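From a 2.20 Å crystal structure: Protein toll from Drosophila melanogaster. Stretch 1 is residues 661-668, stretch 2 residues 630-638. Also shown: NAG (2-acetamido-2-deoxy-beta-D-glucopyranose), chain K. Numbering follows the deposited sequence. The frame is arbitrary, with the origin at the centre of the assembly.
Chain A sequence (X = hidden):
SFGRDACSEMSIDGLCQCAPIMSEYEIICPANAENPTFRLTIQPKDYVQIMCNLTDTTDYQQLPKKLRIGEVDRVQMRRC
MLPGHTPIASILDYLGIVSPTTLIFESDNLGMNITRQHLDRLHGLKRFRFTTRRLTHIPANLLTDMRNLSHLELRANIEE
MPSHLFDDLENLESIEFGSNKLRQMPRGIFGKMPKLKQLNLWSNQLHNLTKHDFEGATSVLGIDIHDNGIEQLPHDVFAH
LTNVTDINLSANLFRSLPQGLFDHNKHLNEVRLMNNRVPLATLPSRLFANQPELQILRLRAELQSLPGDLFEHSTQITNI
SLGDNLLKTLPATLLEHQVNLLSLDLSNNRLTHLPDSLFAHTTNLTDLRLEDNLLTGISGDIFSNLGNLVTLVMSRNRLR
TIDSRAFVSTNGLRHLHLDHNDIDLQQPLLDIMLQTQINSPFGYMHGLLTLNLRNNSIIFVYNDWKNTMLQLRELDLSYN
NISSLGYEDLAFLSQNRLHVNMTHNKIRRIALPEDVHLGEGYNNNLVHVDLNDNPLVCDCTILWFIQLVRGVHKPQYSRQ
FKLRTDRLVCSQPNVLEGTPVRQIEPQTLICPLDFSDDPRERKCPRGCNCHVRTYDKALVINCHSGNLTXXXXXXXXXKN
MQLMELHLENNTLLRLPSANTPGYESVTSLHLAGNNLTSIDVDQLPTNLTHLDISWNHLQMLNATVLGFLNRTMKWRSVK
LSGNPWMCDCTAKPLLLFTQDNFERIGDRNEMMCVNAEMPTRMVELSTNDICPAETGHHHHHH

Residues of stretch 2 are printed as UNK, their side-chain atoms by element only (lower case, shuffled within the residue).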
ATOM      1  N   THR A 661       7.646  63.380 -20.367  1.00 64.25           N
ATOM      2  CA  THR A 661       7.822  63.123 -18.944  1.00 61.48           C
ATOM      3  C   THR A 661       8.306  61.696 -18.683  1.00 60.21           C
ATOM      4  O   THR A 661       7.751  60.752 -19.222  1.00 58.11           O
ATOM      5  CB  THR A 661       6.504  63.398 -18.194  1.00 59.14           C
ATOM      6  OG1 THR A 661       6.060  64.726 -18.504  1.00 62.63           O
ATOM      7  CG2 THR A 661       6.683  63.266 -16.694  1.00 55.83           C
ATOM      8  N   PRO A 662       9.369  61.544 -17.872  1.00 65.04           N
ATOM      9  CA  PRO A 662       9.894  60.215 -17.527  1.00 65.67           C
ATOM     10  C   PRO A 662       8.818  59.281 -16.967  1.00 64.93           C
ATOM     11  O   PRO A 662       8.008  59.706 -16.137  1.00 64.03           O
ATOM     12  CB  PRO A 662      10.974  60.515 -16.463  1.00 64.06           C
ATOM     13  CG  PRO A 662      10.863  61.987 -16.151  1.00 62.94           C
ATOM     14  CD  PRO A 662      10.218  62.624 -17.344  1.00 69.22           C
ATOM     15  N   GLY A 663       8.815  58.030 -17.431  1.00 57.87           N
ATOM     16  CA  GLY A 663       7.782  57.066 -17.082  1.00 54.19           C
ATOM     17  C   GLY A 663       6.521  57.252 -17.916  1.00 53.58           C
ATOM     18  O   GLY A 663       6.159  56.395 -18.725  1.00 54.34           O
ATOM     19  N   TYR A 664       5.864  58.393 -17.721  1.00 55.22           N
ATOM     20  CA  TYR A 664       4.659  58.770 -18.448  1.00 48.48           C
ATOM     21  C   TYR A 664       4.851  58.739 -19.971  1.00 60.17           C
ATOM     22  O   TYR A 664       3.884  58.572 -20.718  1.00 55.62           O
ATOM     23  CB  TYR A 664       4.205  60.164 -17.984  1.00 52.20           C
ATOM     24  CG  TYR A 664       2.980  60.722 -18.697  1.00 53.64           C
ATOM     25  CD1 TYR A 664       1.700  60.426 -18.250  1.00 52.67           C
ATOM     26  CD2 TYR A 664       3.108  61.555 -19.806  1.00 53.41           C
ATOM     27  CE1 TYR A 664       0.587  60.935 -18.880  1.00 46.25           C
ATOM     28  CE2 TYR A 664       1.989  62.070 -20.456  1.00 45.16           C
ATOM     29  CZ  TYR A 664       0.734  61.755 -19.985  1.00 50.02           C
ATOM     30  OH  TYR A 664      -0.393  62.252 -20.615  1.00 42.25           O
ATOM     31  N   GLU A 665       6.091  58.891 -20.433  1.00 62.32           N
ATOM     32  CA  GLU A 665       6.387  58.894 -21.871  1.00 61.01           C
ATOM     33  C   GLU A 665       6.216  57.529 -22.538  1.00 55.54           C
ATOM     34  O   GLU A 665       6.187  57.437 -23.765  1.00 62.27           O
ATOM     35  CB  GLU A 665       7.811  59.391 -22.127  1.00 68.81           C
ATOM     36  CG  GLU A 665       8.905  58.473 -21.593  1.00 72.97           C
ATOM     37  CD  GLU A 665      10.300  58.967 -21.933  1.00 77.76           C
ATOM     38  OE1 GLU A 665      10.414  59.962 -22.680  1.00 76.52           O
ATOM     39  OE2 GLU A 665      11.283  58.362 -21.452  1.00 84.48           O
ATOM     40  N   SER A 666       6.113  56.475 -21.733  1.00 50.56           N
ATOM     41  CA  SER A 666       6.120  55.105 -22.242  1.00 47.47           C
ATOM     42  C   SER A 666       4.780  54.423 -22.055  1.00 45.32           C
ATOM     43  O   SER A 666       4.625  53.257 -22.395  1.00 44.90           O
ATOM     44  CB  SER A 666       7.178  54.285 -21.503  1.00 52.57           C
ATOM     45  OG  SER A 666       8.353  55.040 -21.311  1.00 54.68           O
ATOM     46  N   VAL A 667       3.831  55.149 -21.469  1.00 52.93           N
ATOM     47  CA  VAL A 667       2.479  54.649 -21.247  1.00 43.38           C
ATOM     48  C   VAL A 667       1.821  54.251 -22.570  1.00 45.48           C
ATOM     49  O   VAL A 667       1.874  55.001 -23.548  1.00 40.29           O
ATOM     50  CB  VAL A 667       1.603  55.728 -20.567  1.00 42.21           C
ATOM     51  CG1 VAL A 667       0.112  55.373 -20.669  1.00 39.72           C
ATOM     52  CG2 VAL A 667       2.035  55.938 -19.116  1.00 43.39           C
ATOM     53  N   THR A 668       1.215  53.066 -22.600  1.00 40.95           N
ATOM     54  CA  THR A 668       0.522  52.609 -23.802  1.00 43.11           C
ATOM     55  C   THR A 668      -1.000  52.678 -23.657  1.00 37.88           C
ATOM     56  O   THR A 668      -1.739  52.590 -24.638  1.00 35.92           O
ATOM     57  CB  THR A 668       0.942  51.178 -24.181  1.00 41.32           C
ATOM     58  OG1 THR A 668       0.526  50.269 -23.159  1.00 39.18           O
ATOM     59  CG2 THR A 668       2.432  51.101 -24.349  1.00 40.96           C
ATOM     60  N   UNK A 630      -3.183  66.021 -10.513  1.00 62.83           N
ATOM     61  CA  UNK A 630      -2.117  65.826 -11.489  1.00 62.73           C
ATOM     62  C   UNK A 630      -1.679  64.370 -11.549  1.00 60.14           C
ATOM     63  O   UNK A 630      -1.877  63.607 -10.601  1.00 63.01           O
ATOM     64  c   UNK A 630      -1.165  68.163 -11.256  1.00 73.22           C
ATOM     65  c   UNK A 630      -1.613  70.205 -10.561  1.00 86.83           C
ATOM     66  n   UNK A 630      -1.484  70.244 -11.876  1.00 83.92           N
ATOM     67  n   UNK A 630      -1.427  68.959 -10.161  1.00 83.99           N
ATOM     68  c   UNK A 630      -1.200  68.981 -12.334  1.00 74.87           C
ATOM     69  c   UNK A 630      -0.906  66.696 -11.142  1.00 66.73           C
ATOM     70  N   UNK A 631      -1.079  63.994 -12.672  1.00 53.32           N
ATOM     71  CA  UNK A 631      -0.481  62.681 -12.818  1.00 49.68           C
ATOM     72  C   UNK A 631       0.787  62.621 -11.979  1.00 66.64           C
ATOM     73  O   UNK A 631       1.715  63.404 -12.197  1.00 67.62           O
ATOM     74  c   UNK A 631      -0.133  62.384 -14.284  1.00 48.14           C
ATOM     75  c   UNK A 631      -1.409  62.306 -15.124  1.00 45.85           C
ATOM     76  c   UNK A 631       0.675  61.088 -14.389  1.00 48.08           C
ATOM     77  N   UNK A 632       0.833  61.695 -11.009  1.00 61.64           N
ATOM     78  CA  UNK A 632       2.000  61.606 -10.121  1.00 62.27           C
ATOM     79  C   UNK A 632       3.221  61.056 -10.844  1.00 60.05           C
ATOM     80  O   UNK A 632       3.086  60.478 -11.924  1.00 61.74           O
ATOM     81  c   UNK A 632       0.546  59.766  -9.721  1.00 57.04           C
ATOM     82  c   UNK A 632      -0.170  60.660 -10.710  1.00 58.62           C
ATOM     83  c   UNK A 632       1.540  60.629  -9.041  1.00 55.70           C
ATOM     84  N   UNK A 633       4.393  61.257 -10.250  1.00 67.49           N
ATOM     85  CA  UNK A 633       5.661  60.704 -10.731  1.00 65.19           C
ATOM     86  C   UNK A 633       5.574  59.208 -11.018  1.00 61.62           C
ATOM     87  O   UNK A 633       5.276  58.418 -10.120  1.00 61.64           O
ATOM     88  n   UNK A 633      10.017  63.377  -6.434  1.00111.58           N
ATOM     89  c   UNK A 633       9.375  64.271  -7.172  1.00108.97           C
ATOM     90  c   UNK A 633       6.739  60.934  -9.675  1.00 62.97           C
ATOM     91  c   UNK A 633       7.966  62.501  -8.157  1.00 94.17           C
ATOM     92  n   UNK A 633       8.401  63.886  -7.991  1.00103.83           N
ATOM     93  n   UNK A 633       9.705  65.553  -7.090  1.00112.42           N
ATOM     94  c   UNK A 633       6.847  62.366  -9.193  1.00 77.37           C
ATOM     95  N   UNK A 634       5.857  58.820 -12.260  1.00 56.48           N
ATOM     96  CA  UNK A 634       5.721  57.422 -12.686  1.00 62.47           C
ATOM     97  C   UNK A 634       7.068  56.711 -12.787  1.00 57.26           C
ATOM     98  O   UNK A 634       8.077  57.333 -13.111  1.00 69.53           O
ATOM     99  c   UNK A 634       2.715  57.221 -12.931  1.00 50.69           C
ATOM    100  c   UNK A 634       2.846  57.655 -15.413  1.00 48.20           C
ATOM    101  c   UNK A 634       3.535  57.860 -14.041  1.00 50.67           C
ATOM    102  c   UNK A 634       4.971  57.332 -14.029  1.00 52.63           C
ATOM    103  N   UNK A 635       7.086  55.398 -12.511  1.00 60.21           N
ATOM    104  CA  UNK A 635       8.317  54.617 -12.656  1.00 63.37           C
ATOM    105  C   UNK A 635       8.636  54.374 -14.119  1.00 58.35           C
ATOM    106  O   UNK A 635       7.725  54.304 -14.933  1.00 61.95           O
ATOM    107  c   UNK A 635       5.965  54.578 -12.015  1.00 57.67           C
ATOM    108  c   UNK A 635       6.489  53.174 -12.117  1.00 57.14           C
ATOM    109  c   UNK A 635       7.967  53.286 -11.983  1.00 62.79           C
ATOM    110  N   UNK A 636       9.915  54.249 -14.448  1.00 69.57           N
ATOM    111  CA  UNK A 636      10.324  53.931 -15.810  1.00 69.49           C
ATOM    112  C   UNK A 636       9.898  52.529 -16.238  1.00 64.10           C
ATOM    113  O   UNK A 636       9.874  51.601 -15.428  1.00 69.07           O
ATOM    114  c   UNK A 636      11.836  54.093 -15.956  1.00 76.00           C
ATOM    115  o   UNK A 636      12.767  55.423 -17.710  1.00 91.64           O
ATOM    116  n   UNK A 636      11.903  56.511 -15.943  1.00 79.81           N
ATOM    117  c   UNK A 636      12.216  55.404 -16.607  1.00 82.96           C
ATOM    118  N   UNK A 637       9.563  52.378 -17.513  1.00 63.05           N
ATOM    119  CA  UNK A 637       9.155  51.079 -18.040  1.00 67.76           C
ATOM    120  C   UNK A 637      10.367  50.228 -18.407  1.00 78.20           C
ATOM    121  O   UNK A 637      11.206  50.648 -19.208  1.00 74.29           O
ATOM    122  c   UNK A 637       7.573  49.986 -19.780  1.00 58.40           C
ATOM    123  c   UNK A 637       8.260  51.252 -19.266  1.00 58.46           C
ATOM    124  c   UNK A 637       6.688  49.396 -18.687  1.00 56.71           C
ATOM    125  c   UNK A 637       6.762  50.280 -21.045  1.00 57.93           C
ATOM    126  N   UNK A 638      10.456  49.037 -17.816  1.00 89.39           N
ATOM    127  CA  UNK A 638      11.537  48.110 -18.142  1.00102.54           C
ATOM    128  C   UNK A 638      11.548  47.838 -19.641  1.00106.10           C
ATOM    129  O   UNK A 638      10.494  47.748 -20.273  1.00 98.83           O
ATOM    130  n   UNK A 638      12.065  47.626 -13.834  1.00124.53           N
ATOM    131  n   UNK A 638      11.645  45.887 -15.014  1.00124.21           N
ATOM    132  c   UNK A 638      11.400  46.805 -17.355  1.00108.02           C
ATOM    133  c   UNK A 638      11.916  48.051 -15.133  1.00122.45           C
ATOM    134  c   UNK A 638      11.898  46.317 -13.790  1.00124.92           C
ATOM    135  c   UNK A 638      11.650  46.956 -15.884  1.00118.97           C
TER
HETATM  136  C1  NAG K2014       7.821  52.963 -27.437  1.00 53.92           C
HETATM  137  C2  NAG K2014       9.099  53.315 -26.674  1.00 67.83           C
HETATM  138  C3  NAG K2014      10.320  52.849 -27.460  1.00 74.88           C
HETATM  139  C4  NAG K2014      10.213  51.361 -27.761  1.00 75.79           C
HETATM  140  C5  NAG K2014       8.888  51.050 -28.459  1.00 69.51           C
HETATM  141  C6  NAG K2014       8.654  49.569 -28.639  1.00 66.64           C
HETATM  142  C7  NAG K2014       9.079  55.257 -25.169  1.00 62.83           C
HETATM  143  C8  NAG K2014       9.187  56.751 -25.073  1.00 54.83           C
HETATM  144  N2  NAG K2014       9.179  54.743 -26.400  1.00 66.94           N
HETATM  145  O3  NAG K2014      11.508  53.115 -26.722  1.00 77.63           O
HETATM  146  O4  NAG K2014      11.295  50.968 -28.598  1.00 79.08           O
HETATM  147  O5  NAG K2014       7.783  51.548 -27.686  1.00 60.17           O
HETATM  148  O6  NAG K2014       8.187  48.971 -27.438  1.00 66.40           O
HETATM  149  O7  NAG K2014       8.900  54.548 -24.175  1.00 60.30           O
HETATM  150  O   HOH W   1       7.058  60.827 -13.915  1.00 53.96           O
HETATM  151  O   HOH W   2      10.676  57.006 -19.207  1.00 44.96           O
HETATM  152  O   HOH W   3      10.420  54.491 -19.447  1.00 58.61           O

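Position 630 carries one carbon followed by a five-membered ring of three carbons and two nitrogens, the imidazole pattern, and lies out of reach of stretch 1. It is His 630. Position 631 has three side-chain carbons, the first carrying the other two; its CA-to-CB bond points toward stretch 1, and one of its end carbons packs by the ring of Tyr 664. This beta-branched, all-carbon group is Val 631, and its CG1 lies 4.0 Å from CD1 of Tyr 664, an apolar contact oblique to the ring.

At position 632, three carbons close a ring onto the backbone nitrogen, which defines Pro 632; it is out of reach. Position 633 shows three carbons, a nitrogen, then a carbon bearing two more nitrogens: a guanidinium, hence Arg 633. Its CA-to-CB bond points away from stretch 1, and the chain runs on extended, with chi2 and chi3 both t.

Position 634 has four carbons forked at the second; its CA-to-CB bond points toward stretch 1, and an end carbon reaches Tyr 664 and Val 667. The fork one carbon beyond CB identifies Leu 634. With chi1 m and chi2 t, its CD1 sits 3.8 Å from CB of Tyr 664, near the plane of that ring at its edge, and 4.2 Å from CG2 of Val 667. Position 635 again closes three carbons onto N, and its CA-to-CB bond points away; its contact is made by the backbone, with O 3.5 Å from CA of Gly 663. It is Pro 635.

Position 636 has two carbons, the second carrying one oxygen and one nitrogen, a short amide. Its CA-to-CB bond runs sideways, but the amide end comes nearer, close to Gly 663. This is Asn 636, with ND2 3.7 Å from N of Gly 663. Position 637 is another four-carbon chain forked at the second, its CB 3.9 Å from CB of Ser 666: Leu 637, now with chi1 t and chi2 p. Position 638 repeats the imidazole pattern. His 638 is poorly ordered and out of reach.

No direct hydrogen bond crosses the interface; three waters bridge the stretches alongside the apolar packing. Gly 663 permits close backbone approach: an ideal CB there would lie 2.6 Å from O of Leu 634, a clash, and its phi of 81° also favours glycine. Water 1 accepts from N of Leu 634 (2.9 Å) and donates to O of Pro 662 (2.7 Å). Water 2 accepts from N of Gly 663 (2.8 Å) and donates to OD1 of Asn 636 (3.0 Å) and OE2 of Glu 665 (2.7 Å). Water 3 joins N of Leu 637 (3.0 Å) to OG of Ser 666 (2.8 Å), whose hydroxyl in turn donates to O7 of NAG at 3.0 Å.

Stretch 2 (630-638) HVPRLPNLH
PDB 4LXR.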